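Local coordinates for protein polymerase X (PDB 2W9M) that probably catalyses template-directed DNA synthesis as a family X polymerase, and carries a PHP domain that binds zinc ions, at residues A87-L92 with A367-A371; E302-H308 with A533-G537; L394-A398 with R549-L553; Q438-I443 with A469-V475; I443-H448 with A478-T484. All blocks are in the same frame, centred on the assembly; numbering follows the deposited sequence.

Interaction 1. Residues A87-L92 with A367-A371; sequences AAAGQL and AAYYA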
# COMPACT_ATOMS: atom_id res chain seq x y z
N ALA A 87 8.44 18.60 1.39
CA ALA A 87 8.20 18.03 2.70
C ALA A 87 6.87 17.29 2.71
O ALA A 87 6.79 16.15 3.17
CB ALA A 87 8.20 19.11 3.77
N ALA A 88 5.84 17.93 2.17
CA ALA A 88 4.50 17.33 2.13
C ALA A 88 4.45 16.06 1.29
O ALA A 88 3.74 15.10 1.64
CB ALA A 88 3.49 18.34 1.63
N ALA A 89 5.19 16.03 0.19
CA ALA A 89 5.21 14.85 -0.66
C ALA A 89 5.69 13.63 0.12
O ALA A 89 5.27 12.51 -0.14
CB ALA A 89 6.08 15.07 -1.89
N GLY A 90 6.58 13.87 1.08
CA GLY A 90 7.16 12.79 1.86
C GLY A 90 6.36 12.41 3.09
O GLY A 90 6.58 11.35 3.68
N GLN A 91 5.43 13.28 3.49
CA GLN A 91 4.67 13.06 4.72
C GLN A 91 3.26 12.56 4.46
O GLN A 91 2.73 11.74 5.22
CB GLN A 91 4.62 14.34 5.54
CG GLN A 91 5.99 14.82 5.99
CD GLN A 91 5.91 16.13 6.72
OE1 GLN A 91 4.87 16.49 7.26
NE2 GLN A 91 7.02 16.86 6.75
N LEU A 92 2.65 13.04 3.38
CA LEU A 92 1.27 12.71 3.07
C LEU A 92 1.10 11.27 2.58
O LEU A 92 2.01 10.69 2.00
CB LEU A 92 0.71 13.70 2.05
CG LEU A 92 0.54 15.13 2.58
CD1 LEU A 92 0.10 16.07 1.47
CD2 LEU A 92 -0.45 15.17 3.75
N ALA A 367 7.45 16.20 13.92
CA ALA A 367 8.15 16.54 12.69
C ALA A 367 7.28 16.50 11.42
O ALA A 367 7.46 17.31 10.52
CB ALA A 367 9.40 15.68 12.52
N ALA A 368 6.37 15.53 11.36
CA ALA A 368 5.47 15.43 10.21
C ALA A 368 4.45 16.55 10.27
O ALA A 368 3.30 16.34 10.64
CB ALA A 368 4.78 14.07 10.19
N TYR A 369 4.88 17.75 9.88
CA TYR A 369 4.08 18.96 9.99
C TYR A 369 2.88 18.99 9.04
O TYR A 369 1.79 19.41 9.42
CB TYR A 369 4.95 20.19 9.77
CG TYR A 369 4.22 21.49 10.03
CD1 TYR A 369 4.25 22.09 11.27
CD2 TYR A 369 3.49 22.11 9.02
CE1 TYR A 369 3.58 23.28 11.51
CE2 TYR A 369 2.82 23.29 9.25
CZ TYR A 369 2.87 23.87 10.50
OH TYR A 369 2.20 25.04 10.74
N TYR A 370 3.08 18.54 7.81
CA TYR A 370 2.03 18.59 6.80
C TYR A 370 1.07 17.42 6.92
O TYR A 370 0.11 17.32 6.15
CB TYR A 370 2.64 18.67 5.40
CG TYR A 370 3.48 19.91 5.20
CD1 TYR A 370 4.85 19.89 5.41
CD2 TYR A 370 2.90 21.12 4.82
CE1 TYR A 370 5.62 21.02 5.24
CE2 TYR A 370 3.66 22.26 4.65
CZ TYR A 370 5.02 22.21 4.86
OH TYR A 370 5.79 23.33 4.69
N ALA A 371 1.33 16.54 7.88
CA ALA A 371 0.45 15.40 8.13
C ALA A 371 -0.20 15.51 9.51
O ALA A 371 -0.70 14.52 10.05
CB ALA A 371 1.23 14.12 8.01

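Interaction 2. Residues E302-H308 with A533-G537; sequences EYREPEH and ARKAG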
# COMPACT_ATOMS: atom_id res chain seq x y z
N GLU A 302 1.65 -18.82 -5.86
CA GLU A 302 2.43 -17.90 -5.05
C GLU A 302 3.92 -17.99 -5.36
O GLU A 302 4.66 -17.03 -5.17
CB GLU A 302 2.23 -18.17 -3.55
CG GLU A 302 0.81 -18.00 -3.05
CD GLU A 302 0.09 -19.32 -2.89
OE1 GLU A 302 0.28 -20.22 -3.73
OE2 GLU A 302 -0.68 -19.45 -1.91
N TYR A 303 4.35 -19.16 -5.85
CA TYR A 303 5.78 -19.43 -6.06
C TYR A 303 6.20 -19.47 -7.53
O TYR A 303 7.21 -20.07 -7.87
CB TYR A 303 6.17 -20.75 -5.40
CG TYR A 303 5.93 -20.80 -3.91
CD1 TYR A 303 5.56 -21.98 -3.28
CD2 TYR A 303 6.06 -19.66 -3.12
CE1 TYR A 303 5.34 -22.03 -1.92
CE2 TYR A 303 5.83 -19.70 -1.76
CZ TYR A 303 5.48 -20.88 -1.16
OH TYR A 303 5.26 -20.92 0.20
N ARG A 304 5.43 -18.82 -8.41
CA ARG A 304 5.71 -18.88 -9.84
C ARG A 304 6.43 -17.66 -10.39
O ARG A 304 6.27 -17.32 -11.57
CB ARG A 304 4.42 -19.14 -10.62
CG ARG A 304 3.74 -20.44 -10.26
CD ARG A 304 2.46 -20.66 -11.04
NE ARG A 304 1.72 -21.81 -10.52
CZ ARG A 304 0.55 -22.22 -10.99
NH1 ARG A 304 -0.03 -21.58 -12.01
NH2 ARG A 304 -0.05 -23.28 -10.45
N GLU A 305 7.22 -17.00 -9.55
CA GLU A 305 8.06 -15.89 -9.99
C GLU A 305 9.46 -16.42 -10.30
O GLU A 305 9.84 -17.48 -9.82
CB GLU A 305 8.16 -14.82 -8.91
CG GLU A 305 6.84 -14.40 -8.31
CD GLU A 305 5.97 -13.63 -9.29
OE1 GLU A 305 6.52 -12.97 -10.20
OE2 GLU A 305 4.73 -13.67 -9.14
N PRO A 306 10.23 -15.67 -11.11
CA PRO A 306 11.61 -16.09 -11.40
C PRO A 306 12.43 -16.34 -10.13
O PRO A 306 13.15 -17.33 -10.05
CB PRO A 306 12.17 -14.90 -12.17
CG PRO A 306 10.97 -14.26 -12.80
CD PRO A 306 9.85 -14.45 -11.83
N GLU A 307 12.31 -15.46 -9.14
CA GLU A 307 13.11 -15.55 -7.92
C GLU A 307 12.85 -16.84 -7.15
O GLU A 307 13.60 -17.19 -6.24
CB GLU A 307 12.84 -14.34 -7.00
CG GLU A 307 13.21 -12.98 -7.60
CD GLU A 307 12.24 -12.51 -8.67
OE1 GLU A 307 11.09 -12.99 -8.68
OE2 GLU A 307 12.62 -11.66 -9.50
N HIS A 308 11.79 -17.55 -7.53
CA HIS A 308 11.40 -18.79 -6.86
C HIS A 308 11.97 -20.05 -7.54
O HIS A 308 11.95 -21.13 -6.95
CB HIS A 308 9.88 -18.92 -6.81
CG HIS A 308 9.21 -17.95 -5.90
ND1 HIS A 308 8.48 -16.87 -6.36
CD2 HIS A 308 9.13 -17.91 -4.55
CE1 HIS A 308 7.99 -16.20 -5.33
NE2 HIS A 308 8.37 -16.81 -4.22
N ALA A 533 3.47 -11.30 1.59
CA ALA A 533 4.04 -12.17 2.62
C ALA A 533 4.06 -13.64 2.19
O ALA A 533 5.00 -14.37 2.49
CB ALA A 533 3.30 -12.01 3.93
N ARG A 534 3.02 -14.07 1.48
CA ARG A 534 2.91 -15.46 1.07
C ARG A 534 3.94 -15.84 -0.00
O ARG A 534 4.43 -16.96 -0.04
CB ARG A 534 1.49 -15.78 0.62
CG ARG A 534 0.47 -15.68 1.74
CD ARG A 534 -0.94 -15.72 1.21
NE ARG A 534 -1.24 -17.00 0.58
CZ ARG A 534 -1.71 -18.06 1.23
NH1 ARG A 534 -1.92 -17.99 2.54
NH2 ARG A 534 -1.96 -19.19 0.58
N LYS A 535 4.26 -14.89 -0.88
CA LYS A 535 5.31 -15.12 -1.87
C LYS A 535 6.67 -15.24 -1.19
O LYS A 535 7.57 -15.90 -1.70
CB LYS A 535 5.31 -14.01 -2.91
CG LYS A 535 4.03 -13.96 -3.73
CD LYS A 535 3.75 -12.58 -4.28
CE LYS A 535 4.76 -12.19 -5.35
NZ LYS A 535 4.63 -10.75 -5.70
N ALA A 536 6.82 -14.60 -0.04
CA ALA A 536 8.07 -14.68 0.70
C ALA A 536 8.11 -15.97 1.53
O ALA A 536 9.15 -16.34 2.06
CB ALA A 536 8.24 -13.46 1.59
N GLY A 537 6.97 -16.65 1.62
CA GLY A 537 6.90 -17.91 2.33
C GLY A 537 6.70 -17.76 3.83
O GLY A 537 7.12 -18.62 4.61

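Interaction 3. Residues L394-A398 with R549-L553; sequences LPIVA and RAEFL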
# COMPACT_ATOMS: atom_id res chain seq x y z
N LEU A 394 -12.96 -1.45 24.49
CA LEU A 394 -12.33 -1.52 23.18
C LEU A 394 -10.88 -2.00 23.26
O LEU A 394 -10.08 -1.46 24.03
CB LEU A 394 -12.40 -0.17 22.46
CG LEU A 394 -13.76 0.20 21.88
CD1 LEU A 394 -13.64 1.45 21.04
CD2 LEU A 394 -14.32 -0.94 21.06
N PRO A 395 -10.53 -3.01 22.45
CA PRO A 395 -9.19 -3.62 22.47
C PRO A 395 -8.19 -2.77 21.69
O PRO A 395 -8.10 -2.90 20.47
CB PRO A 395 -9.40 -4.96 21.75
CG PRO A 395 -10.89 -5.06 21.46
CD PRO A 395 -11.40 -3.66 21.46
N ILE A 396 -7.44 -1.93 22.40
CA ILE A 396 -6.50 -1.01 21.76
C ILE A 396 -5.11 -1.07 22.40
O ILE A 396 -4.97 -1.27 23.61
CB ILE A 396 -7.00 0.45 21.81
CG1 ILE A 396 -8.43 0.55 21.28
CG2 ILE A 396 -6.08 1.37 21.01
CD1 ILE A 396 -8.98 1.96 21.30
N VAL A 397 -4.09 -0.90 21.56
CA VAL A 397 -2.71 -0.79 22.01
C VAL A 397 -2.17 0.55 21.51
O VAL A 397 -2.25 0.85 20.32
CB VAL A 397 -1.86 -1.97 21.47
CG1 VAL A 397 -0.39 -1.64 21.52
CG2 VAL A 397 -2.16 -3.24 22.24
N ALA A 398 -1.65 1.37 22.41
CA ALA A 398 -1.24 2.73 22.05
C ALA A 398 0.17 2.77 21.48
O ALA A 398 1.12 2.30 22.09
CB ALA A 398 -1.35 3.66 23.25
N ARG A 549 -3.70 -9.81 21.78
CA ARG A 549 -3.32 -8.54 22.40
C ARG A 549 -2.32 -8.73 23.53
O ARG A 549 -1.24 -8.14 23.51
CB ARG A 549 -4.56 -7.79 22.89
CG ARG A 549 -4.24 -6.42 23.47
CD ARG A 549 -5.46 -5.77 24.10
NE ARG A 549 -5.16 -4.40 24.53
CZ ARG A 549 -4.50 -4.10 25.64
NH1 ARG A 549 -4.07 -5.06 26.45
NH2 ARG A 549 -4.26 -2.83 25.94
N ALA A 550 -2.67 -9.55 24.51
CA ALA A 550 -1.80 -9.77 25.67
C ALA A 550 -0.48 -10.43 25.27
O ALA A 550 0.57 -10.11 25.83
CB ALA A 550 -2.52 -10.60 26.72
N GLU A 551 -0.54 -11.35 24.30
CA GLU A 551 0.67 -11.98 23.77
C GLU A 551 1.57 -10.93 23.11
O GLU A 551 2.79 -11.04 23.14
CB GLU A 551 0.31 -13.06 22.75
CG GLU A 551 -0.44 -14.25 23.31
CD GLU A 551 -1.02 -15.14 22.21
OE1 GLU A 551 -0.77 -14.87 21.02
OE2 GLU A 551 -1.72 -16.12 22.55
N PHE A 552 0.95 -9.92 22.51
CA PHE A 552 1.69 -8.87 21.82
C PHE A 552 2.40 -7.98 22.82
O PHE A 552 3.56 -7.62 22.63
CB PHE A 552 0.76 -8.03 20.94
CG PHE A 552 1.44 -6.87 20.27
CD1 PHE A 552 2.33 -7.08 19.23
CD2 PHE A 552 1.19 -5.57 20.68
CE1 PHE A 552 2.96 -6.01 18.62
CE2 PHE A 552 1.81 -4.50 20.07
CZ PHE A 552 2.70 -4.72 19.04
N LEU A 553 1.70 -7.62 23.90
CA LEU A 553 2.25 -6.69 24.88
C LEU A 553 3.48 -7.23 25.59
O LEU A 553 4.36 -6.46 25.98
CB LEU A 553 1.18 -6.27 25.88
CG LEU A 553 0.18 -5.23 25.36
CD1 LEU A 553 -0.79 -4.82 26.44
CD2 LEU A 553 0.92 -4.02 24.82

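Interaction 4. Residues Q438-I443 with A469-V475; sequences QTERLI and ALDLDAV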
# COMPACT_ATOMS: atom_id res chain seq x y z
N GLN A 438 22.26 7.89 4.74
CA GLN A 438 20.92 7.35 4.91
C GLN A 438 20.96 6.02 5.66
O GLN A 438 20.13 5.76 6.53
CB GLN A 438 20.24 7.16 3.55
CG GLN A 438 18.75 6.90 3.63
CD GLN A 438 17.95 8.16 3.86
OE1 GLN A 438 17.55 8.47 4.98
NE2 GLN A 438 17.71 8.91 2.79
N THR A 439 21.92 5.17 5.30
CA THR A 439 22.09 3.88 5.95
C THR A 439 22.41 4.05 7.44
O THR A 439 21.82 3.38 8.29
CB THR A 439 23.21 3.06 5.29
OG1 THR A 439 22.83 2.76 3.93
CG2 THR A 439 23.44 1.76 6.04
N GLU A 440 23.35 4.95 7.75
CA GLU A 440 23.72 5.22 9.13
C GLU A 440 22.52 5.72 9.92
O GLU A 440 22.33 5.36 11.08
CB GLU A 440 24.85 6.25 9.18
CG GLU A 440 25.38 6.54 10.58
CD GLU A 440 26.45 7.62 10.59
OE1 GLU A 440 26.40 8.50 11.48
OE2 GLU A 440 27.34 7.59 9.71
N ARG A 441 21.70 6.54 9.27
CA ARG A 441 20.49 7.09 9.87
C ARG A 441 19.54 6.00 10.34
O ARG A 441 19.08 6.01 11.48
CB ARG A 441 19.80 8.00 8.85
CG ARG A 441 18.40 8.46 9.23
CD ARG A 441 17.74 9.11 8.02
NE ARG A 441 16.66 10.03 8.37
CZ ARG A 441 15.87 10.62 7.47
NH1 ARG A 441 16.05 10.37 6.18
NH2 ARG A 441 14.91 11.45 7.86
N LEU A 442 19.25 5.05 9.46
CA LEU A 442 18.29 3.99 9.76
C LEU A 442 18.85 2.94 10.72
O LEU A 442 18.11 2.41 11.56
CB LEU A 442 17.78 3.35 8.47
CG LEU A 442 16.63 4.14 7.83
CD1 LEU A 442 16.74 4.19 6.33
CD2 LEU A 442 15.29 3.55 8.25
N ILE A 443 20.14 2.64 10.61
CA ILE A 443 20.79 1.72 11.55
C ILE A 443 20.68 2.28 12.96
O ILE A 443 20.41 1.54 13.91
CB ILE A 443 22.26 1.51 11.21
CG1 ILE A 443 22.41 0.67 9.95
CG2 ILE A 443 22.97 0.82 12.35
CD1 ILE A 443 23.83 0.47 9.52
N ALA A 469 17.99 6.03 -1.66
CA ALA A 469 19.19 5.22 -1.81
C ALA A 469 19.75 4.83 -0.44
O ALA A 469 20.13 5.69 0.35
CB ALA A 469 20.23 5.97 -2.62
N LEU A 470 19.78 3.53 -0.16
CA LEU A 470 20.37 3.03 1.07
C LEU A 470 20.85 1.59 0.89
O LEU A 470 20.57 0.96 -0.13
CB LEU A 470 19.37 3.10 2.24
CG LEU A 470 18.39 1.93 2.43
CD1 LEU A 470 17.58 2.10 3.70
CD2 LEU A 470 17.48 1.78 1.22
N ASP A 471 21.59 1.10 1.88
CA ASP A 471 22.07 -0.28 1.88
C ASP A 471 21.15 -1.15 2.73
O ASP A 471 21.39 -1.33 3.93
CB ASP A 471 23.49 -0.34 2.42
CG ASP A 471 24.03 -1.75 2.49
OD1 ASP A 471 23.44 -2.65 1.84
OD2 ASP A 471 25.03 -1.97 3.20
N LEU A 472 20.11 -1.69 2.11
CA LEU A 472 19.06 -2.39 2.85
C LEU A 472 19.61 -3.50 3.74
O LEU A 472 19.20 -3.65 4.89
CB LEU A 472 18.01 -2.94 1.89
CG LEU A 472 16.54 -2.70 2.22
CD1 LEU A 472 15.71 -3.90 1.79
CD2 LEU A 472 16.31 -2.42 3.69
N ASP A 473 20.56 -4.28 3.21
CA ASP A 473 21.11 -5.41 3.96
C ASP A 473 21.78 -4.99 5.27
O ASP A 473 21.65 -5.68 6.28
CB ASP A 473 22.09 -6.21 3.09
CG ASP A 473 21.39 -7.18 2.15
OD1 ASP A 473 22.08 -7.98 1.48
OD2 ASP A 473 20.14 -7.14 2.09
N ALA A 474 22.49 -3.87 5.24
CA ALA A 474 23.09 -3.33 6.46
C ALA A 474 22.00 -2.97 7.47
O ALA A 474 22.11 -3.31 8.65
CB ALA A 474 23.93 -2.11 6.13
N VAL A 475 20.96 -2.29 7.00
CA VAL A 475 19.87 -1.86 7.87
C VAL A 475 19.14 -3.06 8.47
O VAL A 475 18.89 -3.11 9.67
CB VAL A 475 18.86 -0.96 7.14
CG1 VAL A 475 17.70 -0.62 8.06
CG2 VAL A 475 19.53 0.30 6.64
O HOH W 1 18.82 8.19 0.27

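Interaction 5. Residues I443-H448 with A478-T484; sequences IRAVSH and ACEANGT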
# COMPACT_ATOMS: atom_id res chain seq x y z
N ILE A 443 20.14 2.64 10.61
CA ILE A 443 20.79 1.72 11.55
C ILE A 443 20.68 2.28 12.96
O ILE A 443 20.41 1.54 13.91
CB ILE A 443 22.26 1.51 11.21
CG1 ILE A 443 22.41 0.67 9.95
CG2 ILE A 443 22.97 0.82 12.35
CD1 ILE A 443 23.83 0.47 9.52
N ARG A 444 20.91 3.58 13.09
CA ARG A 444 20.81 4.28 14.36
C ARG A 444 19.40 4.18 14.94
O ARG A 444 19.22 3.93 16.14
CB ARG A 444 21.21 5.74 14.18
CG ARG A 444 20.81 6.67 15.32
CD ARG A 444 22.00 7.06 16.18
NE ARG A 444 22.07 8.51 16.34
CZ ARG A 444 21.72 9.15 17.45
NH1 ARG A 444 21.28 8.48 18.51
NH2 ARG A 444 21.82 10.48 17.50
N ALA A 445 18.39 4.38 14.10
CA ALA A 445 17.00 4.37 14.55
C ALA A 445 16.50 2.98 14.95
O ALA A 445 15.79 2.85 15.94
CB ALA A 445 16.10 4.97 13.48
N VAL A 446 16.86 1.95 14.18
CA VAL A 446 16.41 0.60 14.49
C VAL A 446 17.23 -0.02 15.62
O VAL A 446 16.92 -1.12 16.08
CB VAL A 446 16.46 -0.33 13.25
CG1 VAL A 446 15.50 0.16 12.17
CG2 VAL A 446 17.87 -0.44 12.71
N SER A 447 18.25 0.69 16.08
CA SER A 447 19.09 0.22 17.18
C SER A 447 18.63 0.79 18.53
O SER A 447 19.19 0.47 19.57
CB SER A 447 20.55 0.59 16.94
OG SER A 447 21.13 -0.18 15.90
N HIS A 448 17.61 1.64 18.49
CA HIS A 448 17.09 2.28 19.70
C HIS A 448 16.52 1.21 20.63
O HIS A 448 15.97 0.21 20.17
CB HIS A 448 16.02 3.31 19.33
CG HIS A 448 15.62 4.22 20.44
ND1 HIS A 448 14.80 3.82 21.48
CD2 HIS A 448 15.90 5.53 20.67
CE1 HIS A 448 14.61 4.84 22.31
NE2 HIS A 448 15.27 5.88 21.83
N ALA A 478 21.00 -4.65 11.16
CA ALA A 478 20.84 -3.89 12.39
C ALA A 478 19.51 -4.22 13.08
O ALA A 478 19.42 -4.19 14.31
CB ALA A 478 20.95 -2.41 12.12
N CYS A 479 18.49 -4.53 12.29
CA CYS A 479 17.20 -4.93 12.84
C CYS A 479 17.33 -6.27 13.54
O CYS A 479 16.83 -6.46 14.65
CB CYS A 479 16.13 -5.04 11.74
SG CYS A 479 15.56 -3.46 11.08
N GLU A 480 18.00 -7.21 12.88
CA GLU A 480 18.21 -8.54 13.42
C GLU A 480 18.96 -8.47 14.75
O GLU A 480 18.61 -9.16 15.71
CB GLU A 480 18.98 -9.41 12.43
CG GLU A 480 19.23 -10.83 12.91
CD GLU A 480 20.14 -11.61 11.97
OE1 GLU A 480 20.95 -10.97 11.26
OE2 GLU A 480 20.04 -12.85 11.94
N ALA A 481 19.98 -7.63 14.79
CA ALA A 481 20.84 -7.50 15.96
C ALA A 481 20.11 -6.88 17.15
O ALA A 481 20.48 -7.10 18.30
CB ALA A 481 22.09 -6.68 15.63
N ASN A 482 19.08 -6.09 16.87
CA ASN A 482 18.31 -5.46 17.93
C ASN A 482 16.95 -6.10 18.13
O ASN A 482 16.16 -5.67 18.97
CB ASN A 482 18.15 -3.96 17.66
CG ASN A 482 17.90 -3.17 18.93
OD1 ASN A 482 18.51 -3.44 19.97
ND2 ASN A 482 17.01 -2.19 18.85
N GLY A 483 16.67 -7.15 17.36
CA GLY A 483 15.40 -7.84 17.46
C GLY A 483 14.22 -6.96 17.11
O GLY A 483 13.09 -7.24 17.50
N THR A 484 14.46 -5.88 16.37
CA THR A 484 13.37 -5.04 15.92
C THR A 484 12.68 -5.63 14.70
O THR A 484 13.34 -6.03 13.73
CB THR A 484 13.82 -3.58 15.68
OG1 THR A 484 13.19 -3.08 14.49
CG2 THR A 484 15.31 -3.51 15.52

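Interaction 1. Residues A87-L92 with A367-A371
The shortest polar bond runs from Y370 N to Q91 OE1, at 2.8 Å. Its N-H...O angle is 142°, so it is somewhat bent. The donor is tilted 20° from the plane of the Q91 carbonyl. Y369 N is also close to OE1, but its angle is too poor for a bond. Q91 reaches the loop because its chain is extended beyond CG. CG stands beside the backbone N (chi1 -62°), and the amide ends up against the turn of the loop. A368, the centre of an inverse gamma turn, lies against this amide, its CB 3.8 Å from Q91 OE1. With an alanine at this position Y370 N would probably lose this acceptor, and a gap would open beside A368.

The Y370 side chain covers the helix next to Q91. Q91 NE2 lies in plane at the edge of the ring. A87 CB approaches the ring obliquely, 3.5 Å from Y370 CE1. A88 CB packs on the root of the side chain, 3.9 Å from Y370 CB. Farther along, L92 CD2 meets the backbone at Y370 O.

The contact joins helix 83-91 of the polymerase part to the loop between strand 358-364 and helix 376-391 of the PHP domain. The zinc site is close. A371 touches the zinc ligand D339, and G90 O is hydrogen-bonded to ND1 of H428, another zinc ligand. Helix 10-26 also packs here, with T20 and L24 on Y370 and L23 on L92.

Interaction 2. Residues E302-H308 with A533-G537
The side chains of E302 and R534 cross at a slant, and the carboxylate comes to the edge of the guanidinium; the two planes are 24° apart. R534 NH2 meets E302 OE2 at 2.8 Å in a salt bridge, almost in line with the C-O bond. Both chains are bent to get there, E302 at chi2 and R534 at chi3. The other terminal nitrogen of R534, NH1, bonds to V322 O.

The H308 ring points its edge at the helix. H308 NE2 donates to K535 O at 2.8 Å, in the ring plane and almost straight (174°). One face of this ring lies on Y303 CA, 3.7 Å above the plane. W499 meets the H308 ring with its plane near parallel, and also forms a cation-pi contact with K535. A leucine in place of H308 would probably leave K535 O without this donor and lose the ring contact with W499.

Y303 comes at the same helix end obliquely, its CE2 3.5 Å from R534 O, while its OH is bonded to P316 O. K535 CG packs against E302 O at 3.4 Å. E305, salt-bridged to R190, keeps its OE2 4.5 Å from K535 NZ.

H308, Y303 and E302 thus gather at the C-terminal end of helix 526-535. That end is a Schellman motif, with G537 at positive phi as its terminating glycine.

Interaction 3. Residues L394-A398 with R549-L553
V397 CG2 lies over one face of the R549 guanidinium, and I396 O sits at its edge, in plane. P395 C is also near that edge. R549 grips I396 O side-on with two nitrogens. The shorter and straighter bond is from NH2, at 2.9 Å with an N-H...O angle of 155°. NE adds a longer one, at 3.3 Å. NE comes from above the carbonyl plane, and both nitrogens reach the oxygen from the same face. Q390 NE2 donates to the same oxygen, so three donors satisfy it.

The F552 ring is met at its edge, near its plane, by V397 CG1, which is 3.9 Å from F552 CE2. The other methyl, V397 CG2, is 3.9 Å from R549 NE and 4.1 Å from L553 CD2. The two branches of V397 therefore serve different partners. With CG of R549 opposite its backbone N (chi1 -176°) and the chain straight on to NE, the guanidinium spans the gap to the strand. This reach is needed because the nearest CA atoms, of P395 and R549, are 7.7 Å apart. F358 of the adjoining strand packs on P395, V397 and R549.

I396 points away, toward helices 344-353 and 376-391, while V397 turns to helix 549-561. The helix thus packs on the beginning of strand 396-403. E401, a zinc ligand, lies later in that strand. This suits the PHP fold, a distorted beta-alpha barrel of seven parallel strands with its metal site at the C-terminal strand ends.

Interaction 4. Residues Q438-I443 with A469-V475
One direct hydrogen bond links the segments: D471 N donates to T439 OG1 at 2.9 Å, with an angle of 162°. The hydroxyl also bonds back to A435 O in its own helix. OG1 stands beside the backbone N of T439 (chi1 -63°), which turns it to D471. D471 is the N-cap of helix 472-482, so the threonine holds the backbone just where that helix begins.

Water adds a second polar link. Water 1 sits between Q438 NE2 and A469 O, 2.8 Å from the nitrogen. The amide of Q438 is fixed at its other end too, since R441 NH1 reaches Q438 OE1 at 2.7 Å, in the carbonyl plane and on a lone pair.

Helix 435-446 connects strands 422-426 and 453-454, and helix 472-482 connects 453-454 to 485-489. The two are successive crossover helices of the parallel sheet in the PHP domain, and they pack side by side.

Apolar contacts run from the loop before helix 472-482 into its first turn. In the loop, L470 crosses L442 at about a right angle, CD1 to CD1 at 3.5 Å. In the helix, both methyls of V475 lie against L442 CB, CG2 at 4.0 Å. A474 CB meets T439 CG2 at 3.9 Å. I443 reaches across with CG1 to V475 CA, at 4.1 Å, and its CD1 faces the methyl of A474.

Interaction 5. Residues I443-H448 with A478-T484
From I443 with A478 to S447 with N482, the two backbones run in the same direction at a nearly constant spacing. CA of V446 is 5.8 Å from CA of C479. Both segments then leave their helices. On the second, G483 has positive phi and closes helix 472-482 as a Schellman motif, with T484 N bonded back to C479 O. On the first, S447 OG bonds to I443 O at 2.7 Å, over the last turn of helix 435-446.

Close spacing is possible because A478 has a small side chain. Its CB sits between two branched residues, 3.7 Å from V446 CG2 and 3.8 Å from I443 CG2. V446 CG1 turns to the sulfur, 3.8 Å from C479 SG. V446 and C479 both also touch L454 of strand 453-454, so the two helices meet over that strand. These are adjacent crossover helices on the outer layer of the beta-alpha barrel of the PHP domain.

At the helix ends the contact becomes polar. N482 holds its CG roughly opposite the backbone N (chi1 -156°) and reaches back to the first segment. Its ND2 donates twice, to V446 O at 3.0 Å and to H448 O at 2.9 Å. Both bonds are bent. H448 O lies in the amide plane of N482, while V446 O is tilted 27° out of it. One amide group thus ties together the chain around S447 where it leaves helix 435-446. N482 O and G483 O are bonded to R563 and Q559 from the C-terminal part of the chain.

Overall arrangement
Interactions 4 and 5 are one helix pair seen at two levels. They share I443, and their centres are 11 Å apart. Interaction 1 is the one at the zinc site: the A371 side chain is about 5 Å from a bound zinc ion, against about 11 Å for L442 of interaction 4 and about 13 Å for V446 of interaction 5. Interaction 3 packs the C-terminal helix on the same PHP domain; its nearest atoms are about 10 Å from interaction 5. Interactions 1 and 2 both join polymerase and PHP parts, on opposite sides of the chain's centre, with centres 34 Å apart. Interaction 2 lies away from the zinc site.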